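Local coordinates for protein Sqt1 (Chaetomium thermophilum, PDB 4ZOY) that probably acts as a dedicated WD40-repeat chaperone that captures a nascent ribosomal protein during its synthesis, in ribosome biogenesis, at residues Q137-I142 and L159-G164. Residues are numbered along the deposited sequence; the frame is centred on the assembly and turned at random.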
loop_
_atom_site.group_PDB
_atom_site.type_symbol
_atom_site.label_atom_id
_atom_site.label_comp_id
_atom_site.label_asym_id
_atom_site.label_seq_id
_atom_site.Cartn_x
_atom_site.Cartn_y
_atom_site.Cartn_z
ATOM N N GLN A 137 -0.134 21.418 5.111
ATOM C CA GLN A 137 -1.534 21.220 4.742
ATOM C C GLN A 137 -1.848 21.864 3.392
ATOM O O GLN A 137 -2.579 22.852 3.312
ATOM C CB GLN A 137 -2.461 21.777 5.828
ATOM C CG GLN A 137 -3.921 21.354 5.686
ATOM C CD GLN A 137 -4.801 21.907 6.794
ATOM O OE1 GLN A 137 -4.359 22.719 7.609
ATOM N NE2 GLN A 137 -6.050 21.456 6.837
ATOM N N GLU A 138 -1.296 21.291 2.328
ATOM C CA GLU A 138 -1.475 21.832 0.984
ATOM C C GLU A 138 -2.758 21.364 0.302
ATOM O O GLU A 138 -3.165 21.931 -0.711
ATOM C CB GLU A 138 -0.279 21.456 0.100
ATOM C CG GLU A 138 1.084 21.902 0.619
ATOM C CD GLU A 138 1.338 23.396 0.451
ATOM O OE1 GLU A 138 0.512 24.086 -0.187
ATOM O OE2 GLU A 138 2.370 23.876 0.960
ATOM N N THR A 139 -3.379 20.313 0.835
ATOM C CA THR A 139 -4.620 19.783 0.272
ATOM C C THR A 139 -5.667 19.615 1.367
ATOM O O THR A 139 -5.357 19.769 2.545
ATOM C CB THR A 139 -4.407 18.421 -0.422
ATOM O OG1 THR A 139 -4.256 17.389 0.562
ATOM C CG2 THR A 139 -3.169 18.455 -1.318
ATOM N N GLU A 140 -6.892 19.279 0.976
ATOM C CA GLU A 140 -7.982 19.106 1.938
ATOM C C GLU A 140 -8.098 17.675 2.466
ATOM O O GLU A 140 -8.591 17.460 3.574
ATOM C CB GLU A 140 -9.316 19.534 1.318
ATOM C CG GLU A 140 -9.365 21.009 0.939
ATOM C CD GLU A 140 -10.716 21.451 0.399
ATOM O OE1 GLU A 140 -11.501 20.592 -0.057
ATOM O OE2 GLU A 140 -10.993 22.668 0.437
ATOM N N GLU A 141 -7.655 16.696 1.677
ATOM C CA GLU A 141 -7.777 15.284 2.068
ATOM C C GLU A 141 -6.653 14.447 1.466
ATOM O O GLU A 141 -6.531 14.375 0.248
ATOM C CB GLU A 141 -9.127 14.706 1.625
ATOM C CG GLU A 141 -10.324 15.141 2.465
ATOM C CD GLU A 141 -11.648 14.626 1.925
ATOM O OE1 GLU A 141 -11.648 13.680 1.105
ATOM O OE2 GLU A 141 -12.699 15.165 2.336
ATOM N N ILE A 142 -5.857 13.803 2.316
ATOM C CA ILE A 142 -4.807 12.882 1.875
ATOM C C ILE A 142 -5.326 11.453 1.720
ATOM O O ILE A 142 -5.852 10.878 2.670
ATOM C CB ILE A 142 -3.642 12.885 2.856
ATOM C CG1 ILE A 142 -2.951 14.258 2.832
ATOM C CG2 ILE A 142 -2.642 11.788 2.498
ATOM C CD1 ILE A 142 -2.010 14.500 3.992
ATOM N N LEU A 159 2.473 11.763 -1.825
ATOM C CA LEU A 159 1.073 11.581 -1.454
ATOM C C LEU A 159 0.165 11.941 -2.614
ATOM O O LEU A 159 0.546 12.689 -3.518
ATOM C CB LEU A 159 0.730 12.416 -0.217
ATOM C CG LEU A 159 0.724 13.945 -0.318
ATOM C CD1 LEU A 159 -0.563 14.510 -0.921
ATOM C CD2 LEU A 159 0.964 14.511 1.090
ATOM N N GLY A 160 -1.057 11.429 -2.573
ATOM C CA GLY A 160 -2.083 11.828 -3.513
ATOM C C GLY A 160 -3.292 12.296 -2.739
ATOM O O GLY A 160 -3.530 11.811 -1.631
ATOM N N ALA A 161 -4.047 13.228 -3.312
ATOM C CA ALA A 161 -5.135 13.882 -2.580
ATOM C C ALA A 161 -6.478 13.846 -3.303
ATOM O O ALA A 161 -6.563 13.465 -4.468
ATOM C CB ALA A 161 -4.750 15.331 -2.277
ATOM N N SER A 162 -7.530 14.266 -2.599
ATOM C CA SER A 162 -8.888 14.216 -3.139
ATOM C C SER A 162 -9.113 15.191 -4.293
ATOM O O SER A 162 -10.035 14.999 -5.095
ATOM C CB SER A 162 -9.915 14.490 -2.030
ATOM O OG SER A 162 -9.767 15.795 -1.490
ATOM N N ASP A 163 -8.272 16.221 -4.391
ATOM C CA ASP A 163 -8.357 17.162 -5.515
ATOM C C ASP A 163 -7.573 16.683 -6.737
ATOM O O ASP A 163 -7.461 17.396 -7.734
ATOM C CB ASP A 163 -7.891 18.562 -5.088
ATOM C CG ASP A 163 -6.425 18.620 -4.689
ATOM O OD1 ASP A 163 -5.736 17.579 -4.668
ATOM O OD2 ASP A 163 -5.961 19.734 -4.359
ATOM N N GLY A 164 -7.032 15.470 -6.656
ATOM C CA GLY A 164 -6.323 14.893 -7.779
ATOM C C GLY A 164 -4.846 15.202 -7.762
ATOM O O GLY A 164 -4.094 14.679 -8.574
HETATM O O HOH W 1 -3.609 21.128 -3.600
HETATM O O HOH W 2 -7.603 20.045 -1.857
HETATM O O HOH W 3 -7.618 17.473 -1.475
#
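I142 and A161 face each other as a non-hydrogen-bonded pair of antiparallel strands, and just beyond them S162 N donates a hydrogen bond of 3.0 Å to E141 O. The A161 methyl is the meeting point for T139. A161 CB lies 3.5 Å from T139 OG1 and 3.6 Å from T139 CG2, so the threonine rests on it with both branches. The S162 hydroxyl lies under the root of the E141 side chain, with OG 3.4 Å from E141 CB. With E141 CG beside the backbone N (chi1 -75°) and the chain extended beyond it (chi2 176°), OE1 comes to 3.7 Å from S162 CB. This is van der Waals contact. Deeper in, I142 CD1 meets L159 CD2 at 4.2 Å, the two side chains crossing at about a right angle. M114 of strand 114-120 touches both.

Three waters bridge the two segments. Water 3 lies 2.7 Å from S162 OG and accepts from E141 N. Water 1 donates to E138 O and to D163 OD2, and water 2 accepts from E140 N and donates only weakly to D163 OD2. D163 OD1 turns instead to S165 OG. A type I turn from A161 to G164 carries D163.

An alanine in place of E141 removes the arm beyond CB, and S162 CB and OG would probably be left more open on that side.

The contact tacks the loop entering strand 142-147, first of a four-stranded propeller blade, to the end of its neighbour 156-161. Between the two segments there is one direct hydrogen bond, with packing of T139 on A161 and of I142 on L159; the carboxylate of D163 reaches the loop backbone through water.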